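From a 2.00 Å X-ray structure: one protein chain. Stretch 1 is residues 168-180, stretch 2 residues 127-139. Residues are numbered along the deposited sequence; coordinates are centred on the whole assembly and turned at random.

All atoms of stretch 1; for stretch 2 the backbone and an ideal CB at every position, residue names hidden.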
# COMPACT_ATOMS: atom_id res chain seq x y z
N ARG B 168 -17.31 -15.65 25.65
CA ARG B 168 -17.95 -16.71 24.86
C ARG B 168 -18.75 -16.18 23.67
O ARG B 168 -19.12 -16.93 22.78
CB ARG B 168 -18.84 -17.58 25.76
CG ARG B 168 -18.07 -18.20 26.94
CD ARG B 168 -18.84 -19.32 27.67
NE ARG B 168 -20.21 -18.96 28.03
CZ ARG B 168 -20.81 -19.31 29.17
NH1 ARG B 168 -20.16 -20.03 30.09
NH2 ARG B 168 -22.07 -18.95 29.39
N VAL B 169 -19.03 -14.88 23.64
CA VAL B 169 -19.76 -14.33 22.52
C VAL B 169 -18.83 -13.50 21.62
O VAL B 169 -19.28 -12.87 20.67
CB VAL B 169 -20.92 -13.43 22.99
CG1 VAL B 169 -21.92 -14.25 23.81
CG2 VAL B 169 -20.38 -12.25 23.80
N TYR B 170 -17.54 -13.52 21.91
CA TYR B 170 -16.59 -12.74 21.11
C TYR B 170 -16.20 -13.41 19.80
O TYR B 170 -15.97 -14.62 19.75
CB TYR B 170 -15.30 -12.47 21.88
CG TYR B 170 -15.39 -11.50 23.04
CD1 TYR B 170 -16.56 -10.81 23.34
CD2 TYR B 170 -14.27 -11.27 23.84
CE1 TYR B 170 -16.61 -9.90 24.42
CE2 TYR B 170 -14.31 -10.39 24.90
CZ TYR B 170 -15.47 -9.71 25.18
OH TYR B 170 -15.46 -8.81 26.22
N SER B 171 -16.13 -12.61 18.74
CA SER B 171 -15.66 -13.10 17.46
C SER B 171 -14.20 -12.62 17.45
O SER B 171 -13.91 -11.55 17.97
CB SER B 171 -16.43 -12.44 16.32
OG SER B 171 -17.71 -13.03 16.15
N TRP B 172 -13.30 -13.41 16.88
CA TRP B 172 -11.90 -13.00 16.82
C TRP B 172 -11.30 -13.34 15.45
O TRP B 172 -11.71 -14.30 14.81
CB TRP B 172 -11.06 -13.63 17.94
CG TRP B 172 -11.19 -15.12 18.14
CD1 TRP B 172 -12.04 -15.75 19.01
CD2 TRP B 172 -10.41 -16.15 17.52
NE1 TRP B 172 -11.82 -17.10 18.97
CE2 TRP B 172 -10.83 -17.38 18.07
CE3 TRP B 172 -9.40 -16.15 16.55
CZ2 TRP B 172 -10.27 -18.60 17.69
CZ3 TRP B 172 -8.84 -17.37 16.17
CH2 TRP B 172 -9.28 -18.58 16.75
N MET B 173 -10.32 -12.53 15.04
CA MET B 173 -9.66 -12.65 13.75
C MET B 173 -8.14 -12.50 13.96
O MET B 173 -7.69 -11.51 14.51
CB MET B 173 -10.16 -11.52 12.87
CG MET B 173 -10.21 -11.80 11.41
SD MET B 173 -10.87 -10.35 10.57
CE MET B 173 -10.21 -10.63 9.01
N VAL B 174 -7.37 -13.48 13.49
CA VAL B 174 -5.91 -13.47 13.62
C VAL B 174 -5.38 -13.19 12.21
O VAL B 174 -5.55 -14.00 11.31
CB VAL B 174 -5.42 -14.83 14.14
CG1 VAL B 174 -3.91 -14.82 14.29
CG2 VAL B 174 -6.09 -15.13 15.47
N VAL B 175 -4.73 -12.04 12.04
CA VAL B 175 -4.24 -11.60 10.73
C VAL B 175 -2.76 -11.27 10.70
O VAL B 175 -2.25 -10.55 11.55
CB VAL B 175 -5.00 -10.33 10.30
CG1 VAL B 175 -4.66 -9.97 8.85
CG2 VAL B 175 -6.50 -10.54 10.50
N GLY B 176 -2.06 -11.76 9.68
CA GLY B 176 -0.65 -11.44 9.62
C GLY B 176 0.16 -12.33 8.71
O GLY B 176 -0.36 -12.95 7.79
N ASP B 177 1.45 -12.38 9.00
CA ASP B 177 2.42 -13.16 8.23
C ASP B 177 2.57 -14.52 8.90
O ASP B 177 3.29 -14.64 9.92
CB ASP B 177 3.73 -12.39 8.21
CG ASP B 177 4.82 -13.05 7.37
OD1 ASP B 177 4.69 -14.24 7.01
OD2 ASP B 177 5.81 -12.34 7.10
N PHE B 178 1.90 -15.53 8.35
CA PHE B 178 1.94 -16.88 8.90
C PHE B 178 3.16 -17.67 8.44
O PHE B 178 3.47 -18.71 8.99
CB PHE B 178 0.66 -17.64 8.54
CG PHE B 178 -0.52 -17.22 9.36
CD1 PHE B 178 -0.79 -17.85 10.57
CD2 PHE B 178 -1.35 -16.18 8.95
CE1 PHE B 178 -1.87 -17.46 11.36
CE2 PHE B 178 -2.43 -15.78 9.73
CZ PHE B 178 -2.69 -16.43 10.94
N ASN B 179 3.83 -17.17 7.41
CA ASN B 179 5.02 -17.82 6.91
C ASN B 179 4.85 -19.27 6.49
O ASN B 179 5.77 -20.07 6.63
CB ASN B 179 6.16 -17.69 7.94
CG ASN B 179 7.06 -16.49 7.66
OD1 ASN B 179 7.42 -16.26 6.51
ND2 ASN B 179 7.43 -15.74 8.70
N ARG B 180 3.68 -19.62 5.98
CA ARG B 180 3.41 -20.98 5.49
C ARG B 180 2.15 -20.88 4.65
O ARG B 180 1.35 -19.96 4.85
CB ARG B 180 3.21 -21.96 6.65
CG ARG B 180 2.04 -21.61 7.57
CD ARG B 180 2.18 -22.29 8.93
NE ARG B 180 2.00 -23.73 8.85
CZ ARG B 180 2.01 -24.53 9.91
NH1 ARG B 180 2.20 -24.01 11.12
NH2 ARG B 180 1.81 -25.83 9.78
N UNK B 127 -6.45 -6.32 19.74
CA UNK B 127 -7.33 -5.36 20.38
C UNK B 127 -8.78 -5.76 20.19
O UNK B 127 -9.18 -6.32 19.15
CB UNK B 127 -7.09 -3.95 19.83
N UNK B 128 -9.57 -5.49 21.22
CA UNK B 128 -10.98 -5.77 21.17
C UNK B 128 -11.73 -4.45 20.98
O UNK B 128 -11.39 -3.44 21.59
CB UNK B 128 -11.44 -6.50 22.43
N UNK B 129 -12.71 -4.48 20.10
CA UNK B 129 -13.58 -3.33 19.87
C UNK B 129 -14.95 -3.97 20.07
O UNK B 129 -15.41 -4.74 19.22
CB UNK B 129 -13.40 -2.67 18.50
N UNK B 130 -15.59 -3.66 21.20
CA UNK B 130 -16.89 -4.26 21.45
C UNK B 130 -16.76 -5.77 21.58
O UNK B 130 -15.99 -6.27 22.40
CB UNK B 130 -17.87 -3.90 20.33
N UNK B 131 -17.50 -6.51 20.76
CA UNK B 131 -17.46 -7.96 20.81
C UNK B 131 -16.57 -8.62 19.74
O UNK B 131 -16.68 -9.82 19.49
CB UNK B 131 -18.89 -8.49 20.68
N UNK B 132 -15.70 -7.84 19.10
CA UNK B 132 -14.80 -8.37 18.07
C UNK B 132 -13.35 -8.12 18.48
O UNK B 132 -12.99 -7.01 18.91
CB UNK B 132 -15.09 -7.73 16.71
N UNK B 133 -12.51 -9.14 18.34
CA UNK B 133 -11.11 -9.04 18.72
C UNK B 133 -10.25 -9.27 17.50
O UNK B 133 -10.46 -10.23 16.75
CB UNK B 133 -10.76 -10.04 19.83
N UNK B 134 -9.26 -8.40 17.31
CA UNK B 134 -8.37 -8.45 16.15
C UNK B 134 -6.91 -8.58 16.53
O UNK B 134 -6.37 -7.75 17.24
CB UNK B 134 -8.56 -7.20 15.29
N UNK B 135 -6.25 -9.63 16.03
CA UNK B 135 -4.83 -9.87 16.33
C UNK B 135 -3.92 -9.72 15.11
O UNK B 135 -4.32 -10.00 13.98
CB UNK B 135 -4.66 -11.27 16.92
N UNK B 136 -2.69 -9.30 15.37
CA UNK B 136 -1.66 -9.21 14.34
C UNK B 136 -0.63 -10.28 14.75
O UNK B 136 -0.26 -10.39 15.91
CB UNK B 136 -1.05 -7.81 14.24
N UNK B 137 -0.19 -11.10 13.79
CA UNK B 137 0.81 -12.12 14.07
C UNK B 137 1.92 -12.11 13.04
O UNK B 137 1.76 -11.66 11.90
CB UNK B 137 0.16 -13.50 14.12
N UNK B 138 3.06 -12.62 13.47
CA UNK B 138 4.22 -12.76 12.61
C UNK B 138 4.87 -14.06 13.05
O UNK B 138 5.70 -14.07 13.96
CB UNK B 138 5.17 -11.57 12.71
N UNK B 139 4.48 -15.17 12.42
CA UNK B 139 5.01 -16.48 12.78
C UNK B 139 6.47 -16.65 12.34
O UNK B 139 6.98 -15.88 11.51
CB UNK B 139 4.15 -17.58 12.16

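Positions 127 and 129 can be taken together: neither ideal CB has an atom of stretch 1 within 5.5 Å, so stretch 1 sets no preference. They are Ile127 and Ile129.

At 128 the CB points toward stretch 1 but stops 5.4 Å from Tyr170 CE2, leaving room for a long chain, aliphatic or basic, along the ring. Arg128 fills it. Its guanidinium lays one face on the tyrosine hydroxyl; Arg128 NE to Tyr170 OH is 3.3 Å, at an angle too poor for a hydrogen bond.

Position 130 has phi 63° and psi -124°, inside a type II' turn running from 129 to 132. Positive phi favours glycine, and Gly130 is found; its O accepts from Arg128 NH1 at 2.9 Å.

From 131 on the two chains run parallel, 12° between strand axes. The CB of 131 points sideways, 4.2 Å from Tyr170 CD1, so a small or branched residue suits. Thr131 packs there, while its O receives Ser171 N at 2.9 Å.

The CB of 132 lies on the same sheet face as the Ser171 side chain, 4.2 Å from Ser171 O; small or polar residues would fit. Asp132 brings OD1 to 3.5 Å from Ser171 CB.

At 133 the CB is 4.1 Å from Trp172 CB, on that residue's face, which asks for a compact apolar group. Val133 (chi1 t) sets CG2 4.0 Å from Tyr170 CD2, and its backbone N donates to Ser171 O at 2.8 Å.

Position 134 shares the face of Met173, and many apolar residues would serve. Phe134 places CD1 4.2 Å from Met173 CB, with Met173 SD at the ring edge.

The CB of 135, 4.2 Å from Val174 CA, faces the Trp172 and Val174 side; again apolar. Phe135 meets Val174 CG2 with CD2 at 4.2 Å and holds Trp172 CB near its ring edge.

Position 136, paired with Val175, is little covered, so stretch 1 discriminates weakly; it is Thr136.

At 137 the CB is 4.3 Å from Val174 CG1, with the Phe178 ring beyond: a branched aliphatic fits. Val137 reaches both, CG1 3.4 Å from Val174 CG1 and CG2 over the Phe178 ring face, 4.1 Å from its centroid.

Position 138 lies on the face of Asp177, whose carboxylate invites a polar or basic group. His138 approaches without a hydrogen bond, NE2 3.9 Å from Asp177 OD2.

The CB of 139 points toward stretch 1, just 3.4 Å from Phe178 O, favouring a small residue. Ala139 fits, and its O accepts from Asn179 ND2 at 2.8 Å.

Stretch 2, residues 127-139: IRIGTDVFFTVHA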
# COMPACT_ATOMS: atom_id res chain seq x y z
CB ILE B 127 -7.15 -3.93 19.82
CG1 ILE B 127 -7.43 -3.93 18.31
CG2 ILE B 127 -5.75 -3.41 20.15
CD1 ILE B 127 -7.41 -2.55 17.67
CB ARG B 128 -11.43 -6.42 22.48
CG ARG B 128 -12.94 -6.56 22.59
CD ARG B 128 -13.35 -7.39 23.80
NE ARG B 128 -13.17 -6.74 25.11
CZ ARG B 128 -13.89 -5.73 25.57
NH1 ARG B 128 -14.87 -5.19 24.84
NH2 ARG B 128 -13.67 -5.26 26.80
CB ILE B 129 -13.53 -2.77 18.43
CG1 ILE B 129 -12.12 -2.30 18.06
CG2 ILE B 129 -14.50 -1.60 18.30
CD1 ILE B 129 -11.58 -1.25 18.98
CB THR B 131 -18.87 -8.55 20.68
OG1 THR B 131 -19.46 -8.08 19.47
CG2 THR B 131 -19.73 -8.11 21.87
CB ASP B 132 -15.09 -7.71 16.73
CG ASP B 132 -16.54 -7.84 16.31
OD1 ASP B 132 -16.99 -8.98 16.06
OD2 ASP B 132 -17.22 -6.80 16.24
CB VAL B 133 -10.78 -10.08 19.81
CG1 VAL B 133 -9.40 -9.79 20.41
CG2 VAL B 133 -11.85 -10.04 20.90
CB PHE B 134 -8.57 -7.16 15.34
CG PHE B 134 -10.01 -6.90 14.94
CD1 PHE B 134 -10.52 -7.43 13.75
CD2 PHE B 134 -10.84 -6.13 15.74
CE1 PHE B 134 -11.84 -7.17 13.36
CE2 PHE B 134 -12.16 -5.86 15.37
CZ PHE B 134 -12.67 -6.38 14.17
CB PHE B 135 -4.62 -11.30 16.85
CG PHE B 135 -5.23 -11.58 18.19
CD1 PHE B 135 -4.47 -11.44 19.35
CD2 PHE B 135 -6.55 -12.02 18.30
CE1 PHE B 135 -5.01 -11.73 20.60
CE2 PHE B 135 -7.11 -12.32 19.54
CZ PHE B 135 -6.34 -12.17 20.70
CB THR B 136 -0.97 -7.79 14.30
OG1 THR B 136 0.06 -7.80 13.30
CG2 THR B 136 -0.32 -7.45 15.64
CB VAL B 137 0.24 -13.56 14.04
CG1 VAL B 137 -0.77 -13.74 15.15
CG2 VAL B 137 -0.38 -13.85 12.65
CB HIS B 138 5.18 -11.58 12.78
CG HIS B 138 6.36 -11.64 11.85
ND1 HIS B 138 7.32 -10.66 11.80
CD2 HIS B 138 6.72 -12.57 10.94
CE1 HIS B 138 8.23 -10.98 10.90
NE2 HIS B 138 7.88 -12.14 10.35
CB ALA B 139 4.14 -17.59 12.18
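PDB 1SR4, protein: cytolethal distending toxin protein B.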